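Long-range contacts in Myo-inositol phosphohydrolase (Mitsuokella multacida, PDB 4WU3), which probably removes phosphate groups from myo-inositol phosphates such as phytate, as a phosphatase of the protein tyrosine phosphatase-like fold: residues P46-I52 against I171-D175; L211-P217 against R248-F252; F396-Q402 against L496-L502. The protein carries 2 engineered substitutions. All coordinates share one frame; numbering follows the deposited sequence.

Contact 1. Residues P46-I52 against I171-D175; sequences PKLALKI and IYRFD
A single beta bridge, with the hydrogen-bond pattern of a parallel pair, joins Lys51 of an edge strand to Tyr172 of a beta hairpin. Tyr172 N donates to Leu50 O (3.2 Å), and Tyr172 O accepts from Ile52 N (2.9 Å). The short strand segments diverge at 61°, consistent with the bridge ending after one residue. Beyond it, side chains take over. The first torsion of Lys51 sets CG between its backbone N and carbonyl carbon (chi1 59°), and a bend at chi2 carries the chain end across one face of the Phe174 ring. NZ of Lys51 sits 3.6 Å from the centroid of that ring, a cation-pi contact, and CE adds a CH-pi contact on the same face; NZ also has a salt bridge to Asp53. Nearer the start of segment 171-175, Leu50 CD2 presses tightly on Ile171 CD1 (3.3 Å), while Ile52 CG1 meets Ile171 CG2 at 3.7 Å. Ala49 CB packs on Tyr172 CD2, and Pro46 CD approaches the phenol end. Ala49 and Lys51 also pair with Phe137 and Ser135 of strand 132-137, whereas Ile171 and Arg173 pair with strand 180-188, whose Ile181 touches both Lys51 and Tyr172.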
loop_
_atom_site.group_PDB
_atom_site.type_symbol
_atom_site.label_atom_id
_atom_site.label_comp_id
_atom_site.label_asym_id
_atom_site.label_seq_id
_atom_site.Cartn_x
_atom_site.Cartn_y
_atom_site.Cartn_z
ATOM N N PRO A 46 -13.096 4.147 -22.190
ATOM C CA PRO A 46 -11.883 3.461 -22.618
ATOM C C PRO A 46 -10.888 3.355 -21.469
ATOM O O PRO A 46 -11.020 4.060 -20.466
ATOM C CB PRO A 46 -11.335 4.357 -23.726
ATOM C CG PRO A 46 -11.914 5.703 -23.451
ATOM C CD PRO A 46 -13.272 5.442 -22.865
ATOM N N LYS A 47 -9.900 2.478 -21.607
ATOM C CA LYS A 47 -8.921 2.315 -20.550
ATOM C C LYS A 47 -8.180 3.632 -20.322
ATOM O O LYS A 47 -7.814 3.958 -19.201
ATOM C CB LYS A 47 -7.919 1.195 -20.866
ATOM C CG LYS A 47 -7.129 0.766 -19.633
ATOM C CD LYS A 47 -5.719 0.274 -19.938
ATOM C CE LYS A 47 -4.835 0.408 -18.702
ATOM N NZ LYS A 47 -3.685 -0.540 -18.696
ATOM N N LEU A 48 -7.946 4.382 -21.391
ATOM C CA LEU A 48 -7.237 5.647 -21.282
ATOM C C LEU A 48 -8.031 6.723 -21.991
ATOM O O LEU A 48 -8.113 6.730 -23.217
ATOM C CB LEU A 48 -5.839 5.538 -21.899
ATOM C CG LEU A 48 -4.898 6.714 -21.618
ATOM C CD1 LEU A 48 -4.497 6.738 -20.154
ATOM C CD2 LEU A 48 -3.660 6.626 -22.491
ATOM N N ALA A 49 -8.618 7.634 -21.221
ATOM C CA ALA A 49 -9.530 8.610 -21.800
ATOM C C ALA A 49 -8.983 10.024 -21.734
ATOM O O ALA A 49 -8.512 10.477 -20.689
ATOM C CB ALA A 49 -10.878 8.531 -21.115
ATOM N N LEU A 50 -9.040 10.726 -22.860
ATOM C CA LEU A 50 -8.633 12.119 -22.882
ATOM C C LEU A 50 -9.789 12.885 -22.307
ATOM O O LEU A 50 -10.897 12.776 -22.809
ATOM C CB LEU A 50 -8.326 12.590 -24.301
ATOM C CG LEU A 50 -7.976 14.075 -24.490
ATOM C CD1 LEU A 50 -6.816 14.498 -23.600
ATOM C CD2 LEU A 50 -7.639 14.369 -25.944
ATOM N N LYS A 51 -9.544 13.647 -21.245
ATOM C CA LYS A 51 -10.617 14.403 -20.623
ATOM C C LYS A 51 -10.177 15.788 -20.188
ATOM O O LYS A 51 -8.984 16.102 -20.143
ATOM C CB LYS A 51 -11.212 13.634 -19.441
ATOM C CG LYS A 51 -10.217 13.297 -18.349
ATOM C CD LYS A 51 -10.049 14.420 -17.345
ATOM C CE LYS A 51 -9.551 13.846 -16.022
ATOM N NZ LYS A 51 -9.252 14.888 -15.011
ATOM N N ILE A 52 -11.173 16.607 -19.870
ATOM C CA ILE A 52 -10.967 17.980 -19.460
ATOM C C ILE A 52 -10.613 18.051 -17.971
ATOM O O ILE A 52 -11.330 17.521 -17.132
ATOM C CB ILE A 52 -12.232 18.810 -19.769
ATOM C CG1 ILE A 52 -12.444 18.897 -21.287
ATOM C CG2 ILE A 52 -12.145 20.204 -19.169
ATOM C CD1 ILE A 52 -13.783 19.471 -21.705
ATOM N N ILE A 171 -14.033 15.666 -26.351
ATOM C CA ILE A 171 -13.221 15.399 -25.151
ATOM C C ILE A 171 -14.121 15.142 -23.956
ATOM O O ILE A 171 -15.050 15.917 -23.679
ATOM C CB ILE A 171 -12.334 16.585 -24.775
ATOM C CG1 ILE A 171 -11.518 17.065 -25.974
ATOM C CG2 ILE A 171 -11.417 16.206 -23.625
ATOM C CD1 ILE A 171 -10.256 16.281 -26.224
ATOM N N TYR A 172 -13.842 14.059 -23.242
ATOM C CA TYR A 172 -14.683 13.676 -22.113
ATOM C C TYR A 172 -14.645 14.766 -21.041
ATOM O O TYR A 172 -13.640 15.463 -20.870
ATOM C CB TYR A 172 -14.252 12.322 -21.515
ATOM C CG TYR A 172 -14.551 11.111 -22.377
ATOM C CD1 TYR A 172 -15.832 10.588 -22.464
ATOM C CD2 TYR A 172 -13.536 10.474 -23.086
ATOM C CE1 TYR A 172 -16.101 9.476 -23.248
ATOM C CE2 TYR A 172 -13.790 9.367 -23.871
ATOM C CZ TYR A 172 -15.074 8.871 -23.948
ATOM O OH TYR A 172 -15.323 7.766 -24.726
ATOM N N ARG A 173 -15.755 14.913 -20.334
ATOM C CA ARG A 173 -15.800 15.744 -19.147
ATOM C C ARG A 173 -15.497 14.868 -17.939
ATOM O O ARG A 173 -15.257 13.669 -18.078
ATOM C CB ARG A 173 -17.158 16.424 -19.014
ATOM C CG ARG A 173 -17.280 17.647 -19.911
ATOM C CD ARG A 173 -18.682 18.229 -19.903
ATOM N NE ARG A 173 -19.607 17.412 -20.687
ATOM C CZ ARG A 173 -20.854 17.768 -20.996
ATOM N NH1 ARG A 173 -21.341 18.936 -20.587
ATOM N NH2 ARG A 173 -21.614 16.950 -21.723
ATOM N N PHE A 174 -15.477 15.471 -16.757
ATOM C CA PHE A 174 -14.957 14.785 -15.592
ATOM C C PHE A 174 -15.598 15.300 -14.326
ATOM O O PHE A 174 -15.779 16.500 -14.167
ATOM C CB PHE A 174 -13.447 14.988 -15.506
ATOM C CG PHE A 174 -12.761 14.051 -14.553
ATOM C CD1 PHE A 174 -12.577 12.716 -14.890
ATOM C CD2 PHE A 174 -12.288 14.502 -13.330
ATOM C CE1 PHE A 174 -11.940 11.847 -14.022
ATOM C CE2 PHE A 174 -11.640 13.636 -12.458
ATOM C CZ PHE A 174 -11.466 12.309 -12.804
ATOM N N ASP A 175 -15.933 14.375 -13.435
ATOM C CA ASP A 175 -16.478 14.708 -12.129
ATOM C C ASP A 175 -15.390 14.596 -11.071
ATOM O O ASP A 175 -14.885 13.507 -10.806
ATOM C CB ASP A 175 -17.620 13.765 -11.753
ATOM C CG ASP A 175 -18.234 14.120 -10.406
ATOM O OD1 ASP A 175 -18.680 15.275 -10.239
ATOM O OD2 ASP A 175 -18.255 13.260 -9.512
HETATM O O HOH W 1 -14.391 18.585 -16.419
#

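Contact 2. Residues L211-P217 against R248-F252. With PO4 (phosphate ion), chain G.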
loop_
_atom_site.group_PDB
_atom_site.type_symbol
_atom_site.label_atom_id
_atom_site.label_comp_id
_atom_site.label_asym_id
_atom_site.label_seq_id
_atom_site.Cartn_x
_atom_site.Cartn_y
_atom_site.Cartn_z
ATOM N N LEU A 211 4.974 12.352 -10.464
ATOM C CA LEU A 211 4.477 11.594 -9.307
ATOM C C LEU A 211 3.131 10.944 -9.570
ATOM O O LEU A 211 2.214 11.587 -10.082
ATOM C CB LEU A 211 4.322 12.500 -8.087
ATOM C CG LEU A 211 5.559 13.279 -7.681
ATOM C CD1 LEU A 211 5.320 13.998 -6.362
ATOM C CD2 LEU A 211 6.750 12.354 -7.584
ATOM N N GLN A 212 3.020 9.674 -9.196
ATOM C CA GLN A 212 1.781 8.940 -9.335
ATOM C C GLN A 212 0.758 9.496 -8.357
ATOM O O GLN A 212 1.071 9.730 -7.186
ATOM C CB GLN A 212 1.986 7.445 -9.039
ATOM C CG GLN A 212 3.024 6.751 -9.896
ATOM C CD GLN A 212 2.567 6.547 -11.327
ATOM O OE1 GLN A 212 1.504 5.981 -11.567
ATOM N NE2 GLN A 212 3.374 6.998 -12.286
ATOM N N ASP A 213 -0.468 9.677 -8.835
ATOM C CA ASP A 213 -1.557 10.095 -7.986
ATOM C C ASP A 213 -1.721 9.074 -6.868
ATOM O O ASP A 213 -1.542 7.873 -7.071
ATOM C CB ASP A 213 -2.835 10.205 -8.814
ATOM C CG ASP A 213 -3.905 11.042 -8.155
ATOM O OD1 ASP A 213 -3.788 11.393 -6.961
ATOM O OD2 ASP A 213 -4.888 11.354 -8.848
ATOM N N HIS A 214 -2.036 9.579 -5.678
ATOM C CA HIS A 214 -2.367 8.759 -4.502
ATOM C C HIS A 214 -1.202 8.336 -3.593
ATOM O O HIS A 214 -1.443 7.819 -2.515
ATOM C CB HIS A 214 -3.161 7.523 -4.924
ATOM C CG HIS A 214 -4.420 7.846 -5.672
ATOM N ND1 HIS A 214 -5.463 8.559 -5.114
ATOM C CD2 HIS A 214 -4.806 7.540 -6.932
ATOM C CE1 HIS A 214 -6.429 8.688 -6.005
ATOM N NE2 HIS A 214 -6.061 8.069 -7.112
ATOM N N PHE A 215 0.038 8.576 -4.004
ATOM C CA PHE A 215 1.192 8.072 -3.284
ATOM C C PHE A 215 2.188 9.173 -2.991
ATOM O O PHE A 215 2.160 10.231 -3.616
ATOM C CB PHE A 215 1.921 7.010 -4.099
ATOM C CG PHE A 215 1.121 5.767 -4.354
ATOM C CD1 PHE A 215 0.609 5.023 -3.303
ATOM C CD2 PHE A 215 0.908 5.329 -5.647
ATOM C CE1 PHE A 215 -0.110 3.879 -3.542
ATOM C CE2 PHE A 215 0.197 4.184 -5.891
ATOM C CZ PHE A 215 -0.319 3.458 -4.837
ATOM N N ARG A 216 3.075 8.903 -2.043
ATOM C CA ARG A 216 4.197 9.783 -1.737
ATOM C C ARG A 216 5.172 9.763 -2.891
ATOM O O ARG A 216 5.204 8.809 -3.655
ATOM C CB ARG A 216 4.923 9.291 -0.483
ATOM C CG ARG A 216 5.234 7.792 -0.521
ATOM C CD ARG A 216 6.395 7.437 0.390
ATOM N NE ARG A 216 7.625 8.055 -0.091
ATOM C CZ ARG A 216 8.819 7.876 0.457
ATOM N NH1 ARG A 216 8.959 7.093 1.522
ATOM N NH2 ARG A 216 9.878 8.472 -0.069
ATOM N N PRO A 217 6.003 10.801 -3.006
ATOM C CA PRO A 217 7.143 10.718 -3.922
ATOM C C PRO A 217 8.140 9.633 -3.474
ATOM O O PRO A 217 8.349 9.457 -2.273
ATOM C CB PRO A 217 7.791 12.091 -3.781
ATOM C CG PRO A 217 7.470 12.496 -2.387
ATOM C CD PRO A 217 6.093 11.973 -2.120
ATOM N N ARG A 248 -0.759 15.075 -3.237
ATOM C CA ARG A 248 0.617 15.319 -3.639
ATOM C C ARG A 248 0.976 16.760 -3.359
ATOM O O ARG A 248 2.102 17.052 -2.944
ATOM C CB ARG A 248 0.832 14.993 -5.120
ATOM C CG ARG A 248 0.724 13.520 -5.446
ATOM C CD ARG A 248 0.545 13.283 -6.947
ATOM N NE ARG A 248 -0.775 13.684 -7.449
ATOM C CZ ARG A 248 -1.137 13.597 -8.726
ATOM N NH1 ARG A 248 -2.350 13.975 -9.102
ATOM N NH2 ARG A 248 -0.278 13.138 -9.638
ATOM N N THR A 249 0.019 17.664 -3.571
ATOM C CA THR A 249 0.261 19.094 -3.346
ATOM C C THR A 249 0.536 19.372 -1.866
ATOM O O THR A 249 1.457 20.109 -1.525
ATOM C CB THR A 249 -0.902 19.963 -3.869
ATOM O OG1 THR A 249 -0.897 19.959 -5.302
ATOM C CG2 THR A 249 -0.769 21.396 -3.408
ATOM N N THR A 250 -0.233 18.758 -0.983
ATOM C CA THR A 250 -0.071 19.007 0.446
ATOM C C THR A 250 1.204 18.385 0.996
ATOM O O THR A 250 1.845 18.955 1.872
ATOM C CB THR A 250 -1.288 18.513 1.238
ATOM O OG1 THR A 250 -2.438 19.236 0.791
ATOM C CG2 THR A 250 -1.102 18.743 2.734
ATOM N N ILE A 251 1.579 17.221 0.479
ATOM C CA ILE A 251 2.856 16.646 0.827
ATOM C C ILE A 251 3.956 17.658 0.566
ATOM O O ILE A 251 4.839 17.840 1.406
ATOM C CB ILE A 251 3.181 15.382 0.005
ATOM C CG1 ILE A 251 2.344 14.198 0.484
ATOM C CG2 ILE A 251 4.658 15.057 0.119
ATOM C CD1 ILE A 251 2.361 13.030 -0.478
ATOM N N PHE A 252 3.921 18.311 -0.591
ATOM C CA PHE A 252 5.010 19.213 -0.938
ATOM C C PHE A 252 4.940 20.585 -0.282
ATOM O O PHE A 252 5.975 21.232 -0.101
ATOM C CB PHE A 252 5.183 19.338 -2.444
ATOM C CG PHE A 252 5.993 18.239 -3.017
ATOM C CD1 PHE A 252 5.461 16.978 -3.132
ATOM C CD2 PHE A 252 7.303 18.453 -3.403
ATOM C CE1 PHE A 252 6.221 15.938 -3.635
ATOM C CE2 PHE A 252 8.073 17.425 -3.896
ATOM C CZ PHE A 252 7.530 16.171 -4.010
HETATM P P PO4 G . -3.834 15.221 -5.770
HETATM O O1 PO4 G . -5.030 14.639 -5.056
HETATM O O2 PO4 G . -3.672 16.632 -5.250
HETATM O O3 PO4 G . -4.042 15.221 -7.262
HETATM O O4 PO4 G . -2.559 14.449 -5.482
#
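Arg248 meets the loop 211-217 with its guanidinium, using an edge and a face for different partners. At the edge, NH2 donates to Leu211 O (3.0 Å), while on the other side NE reaches O4 of a bound phosphate (2.8 Å) and NH1 reaches O3 of the same ion (2.8 Å), both nearly straight. Backbone N of Arg248 also donates to O4, giving that oxygen two bonds from one residue. Asp213 lies over a guanidinium face, its carboxylate plane within 12° of parallel; the ion pair of Asp213 OD1 with Arg248 NH1 is long (3.6 Å), and no N-H points at the oxygen. A bend at chi3 (-71°) swings the guanidinium round to the phosphate. Replacing Arg248 by an alanine would probably leave phosphate O3 and Leu211 O without these donors and Asp213 without its stacked positive partner. Further out, Leu211 CD1 (3.5 Å) and Pro217 CG (3.9 Å) pack against Phe252 CE1. Glu124 forms a salt bridge with Arg248 NH2, and Trp142 NE1 bonds Asp213 O. Ser242 OG and the backbone N atoms of Ala244 and Met246 also bond the phosphate, which probably came from the crystallisation liquor, in the P-loop of the CX5R signature, with Ser242 at the cysteine position. The positive charge and helix N terminus here are consistent with recognition of a substrate phosphate.

Contact 3. Residues F396-Q402 against L496-L502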
loop_
_atom_site.group_PDB
_atom_site.type_symbol
_atom_site.label_atom_id
_atom_site.label_comp_id
_atom_site.label_asym_id
_atom_site.label_seq_id
_atom_site.Cartn_x
_atom_site.Cartn_y
_atom_site.Cartn_z
ATOM N N PHE A 396 30.731 -12.842 -29.327
ATOM C CA PHE A 396 31.577 -13.936 -29.818
ATOM C C PHE A 396 32.652 -14.344 -28.809
ATOM O O PHE A 396 33.320 -13.499 -28.201
ATOM C CB PHE A 396 32.253 -13.559 -31.150
ATOM C CG PHE A 396 32.885 -12.191 -31.154
ATOM C CD1 PHE A 396 34.119 -11.979 -30.566
ATOM C CD2 PHE A 396 32.237 -11.116 -31.743
ATOM C CE1 PHE A 396 34.698 -10.722 -30.561
ATOM C CE2 PHE A 396 32.807 -9.851 -31.752
ATOM C CZ PHE A 396 34.045 -9.657 -31.162
ATOM N N SER A 397 32.799 -15.653 -28.636
ATOM C CA SER A 397 33.942 -16.221 -27.960
ATOM C C SER A 397 35.138 -16.144 -28.914
ATOM O O SER A 397 34.984 -15.759 -30.075
ATOM C CB SER A 397 33.658 -17.679 -27.655
ATOM O OG SER A 397 33.374 -18.364 -28.854
ATOM N N ASN A 398 36.313 -16.556 -28.440
ATOM C CA ASN A 398 37.511 -16.604 -29.288
ATOM C C ASN A 398 37.310 -17.467 -30.519
ATOM O O ASN A 398 37.643 -17.076 -31.636
ATOM C CB ASN A 398 38.713 -17.148 -28.521
ATOM C CG ASN A 398 39.960 -17.230 -29.389
ATOM O OD1 ASN A 398 40.214 -16.345 -30.207
ATOM N ND2 ASN A 398 40.723 -18.305 -29.241
ATOM N N GLY A 399 36.764 -18.652 -30.303
ATOM C CA GLY A 399 36.538 -19.597 -31.382
ATOM C C GLY A 399 35.617 -19.036 -32.434
ATOM O O GLY A 399 35.762 -19.340 -33.610
ATOM N N GLU A 400 34.648 -18.239 -32.009
ATOM C CA GLU A 400 33.683 -17.692 -32.949
ATOM C C GLU A 400 34.294 -16.515 -33.685
ATOM O O GLU A 400 33.994 -16.281 -34.845
ATOM C CB GLU A 400 32.402 -17.296 -32.237
ATOM C CG GLU A 400 31.601 -18.498 -31.780
ATOM C CD GLU A 400 30.559 -18.140 -30.754
ATOM O OE1 GLU A 400 30.928 -17.567 -29.706
ATOM O OE2 GLU A 400 29.374 -18.442 -30.996
ATOM N N LEU A 401 35.174 -15.785 -33.022
ATOM C CA LEU A 401 35.875 -14.724 -33.721
ATOM C C LEU A 401 36.746 -15.320 -34.825
ATOM O O LEU A 401 36.796 -14.782 -35.932
ATOM C CB LEU A 401 36.729 -13.889 -32.781
ATOM C CG LEU A 401 37.514 -12.798 -33.503
ATOM C CD1 LEU A 401 36.598 -11.759 -34.125
ATOM C CD2 LEU A 401 38.480 -12.146 -32.537
ATOM N N GLN A 402 37.408 -16.436 -34.531
ATOM C CA GLN A 402 38.269 -17.086 -35.531
ATOM C C GLN A 402 37.462 -17.488 -36.757
ATOM O O GLN A 402 37.947 -17.377 -37.879
ATOM C CB GLN A 402 38.992 -18.314 -34.957
ATOM C CG GLN A 402 39.913 -18.009 -33.782
ATOM C CD GLN A 402 41.014 -17.011 -34.129
ATOM O OE1 GLN A 402 41.599 -17.059 -35.210
ATOM N NE2 GLN A 402 41.299 -16.107 -33.206
ATOM N N LEU A 496 41.264 -9.043 -27.284
ATOM C CA LEU A 496 41.021 -10.160 -28.197
ATOM C C LEU A 496 40.943 -9.714 -29.664
ATOM O O LEU A 496 41.562 -10.321 -30.536
ATOM C CB LEU A 496 39.729 -10.896 -27.824
ATOM C CG LEU A 496 39.366 -12.068 -28.754
ATOM C CD1 LEU A 496 40.478 -13.110 -28.760
ATOM C CD2 LEU A 496 38.038 -12.691 -28.337
ATOM N N VAL A 497 40.168 -8.670 -29.936
ATOM C CA VAL A 497 39.954 -8.226 -31.311
ATOM C C VAL A 497 41.237 -7.671 -31.946
ATOM O O VAL A 497 41.559 -7.982 -33.091
ATOM C CB VAL A 497 38.830 -7.169 -31.386
ATOM C CG1 VAL A 497 38.903 -6.400 -32.689
ATOM C CG2 VAL A 497 37.471 -7.843 -31.249
ATOM N N GLU A 498 41.984 -6.867 -31.200
ATOM C CA GLU A 498 43.156 -6.208 -31.776
ATOM C C GLU A 498 44.290 -7.198 -32.006
ATOM O O GLU A 498 44.952 -7.171 -33.040
ATOM C CB GLU A 498 43.585 -5.031 -30.912
ATOM C CG GLU A 498 42.583 -3.882 -30.980
ATOM C CD GLU A 498 42.935 -2.710 -30.085
ATOM O OE1 GLU A 498 43.879 -2.823 -29.276
ATOM O OE2 GLU A 498 42.260 -1.668 -30.181
ATOM N N LYS A 499 44.460 -8.100 -31.048
ATOM C CA LYS A 499 45.362 -9.245 -31.163
ATOM C C LYS A 499 45.146 -10.013 -32.473
ATOM O O LYS A 499 46.086 -10.587 -33.017
ATOM C CB LYS A 499 45.132 -10.151 -29.940
ATOM C CG LYS A 499 45.744 -11.541 -29.958
ATOM C CD LYS A 499 45.287 -12.313 -28.725
ATOM C CE LYS A 499 45.761 -13.758 -28.727
ATOM N NZ LYS A 499 45.050 -14.575 -27.702
ATOM N N ASN A 500 43.911 -10.037 -32.974
ATOM C CA ASN A 500 43.598 -10.730 -34.235
ATOM C C ASN A 500 43.543 -9.805 -35.455
ATOM O O ASN A 500 42.977 -10.157 -36.491
ATOM C CB ASN A 500 42.294 -11.526 -34.106
ATOM C CG ASN A 500 42.490 -12.840 -33.361
ATOM O OD1 ASN A 500 42.902 -13.844 -33.941
ATOM N ND2 ASN A 500 42.209 -12.831 -32.070
ATOM N N GLY A 501 44.135 -8.621 -35.322
ATOM C CA GLY A 501 44.358 -7.741 -36.467
ATOM C C GLY A 501 43.165 -6.904 -36.902
ATOM O O GLY A 501 43.116 -6.427 -38.038
ATOM N N LEU A 502 42.200 -6.712 -36.008
ATOM C CA LEU A 502 41.038 -5.890 -36.322
ATOM C C LEU A 502 41.004 -4.662 -35.432
ATOM O O LEU A 502 41.644 -4.629 -34.391
ATOM C CB LEU A 502 39.746 -6.688 -36.140
ATOM C CG LEU A 502 39.644 -8.005 -36.900
ATOM C CD1 LEU A 502 38.412 -8.774 -36.452
ATOM C CD2 LEU A 502 39.601 -7.765 -38.397
HETATM O O HOH W 2 42.723 -15.166 -30.446
#
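Leu401 and Leu496 meet tip to tip where helix 398-411, which opens with a capping box, begins beside the end of helix 493-499, which closes in a Schellman motif. Leu401 sets CG opposite its own backbone N (chi1 178°), which sends CD2 out to Leu496 CG at 3.9 Å; CD1 of the same residue slides past Leu502 CD1. The Phe396 ring stands on its edge toward the second helix, with Val497 CG2 3.9 Å from CZ and close to the ring plane, and Leu401 CD1 lies over one of its faces. Within the capping box, Ser397 OG and N both donate to Glu400 OE1, and OG accepts weakly from Glu400 N. At the C-terminal end of helix 493-499, Gly501, with positive phi, is the C-prime residue of the Schellman motif: its N bonds Glu498 O, and Leu502 N bonds Val497 O. Phe396, Val497 and Leu502 also pack on Ile418 of strand 416-422, seating both helix ends on the five-stranded mixed sheet that holds this strand.

Polar side chains link the two helices beside the leucines. Gln402 folds back at chi2 (-59°), which lets NE2 serve two oxygens: Asn398 OD1 of its own helix and Asn500 OD1 of the other segment (2.9 Å). The second bond is fairly straight at the hydrogen, yet NE2 stands above the carbonyl plane of Asn500, the two amides being turned 56° apart. Asn500 ND2 donates back to Leu496 O (3.0 Å), which fixes its amide, and a water joins Asn500 ND2 (2.9 Å) to Asn398 OD1 (2.8 Å).

From the N terminus the three contacts follow one another in series, with no nesting or crossing. Contact 1 closes a loop of 118 residues, bringing the strand near the chain start against the hairpin 168-175/180-188. Contact 2 then closes a short loop of 30 residues, spanning helix 219-230 and strand 237-241, and sets the turn after strand 205-211 over the start of helix 247-261. Its nearest atoms are about 8 Å from contact 1. Contact 3 closes 93 residues far along the chain, on the opposite side of the chain's centre, with nearest atoms about 38 Å from either of the others, and joins two helix ends beside a second five-stranded mixed sheet.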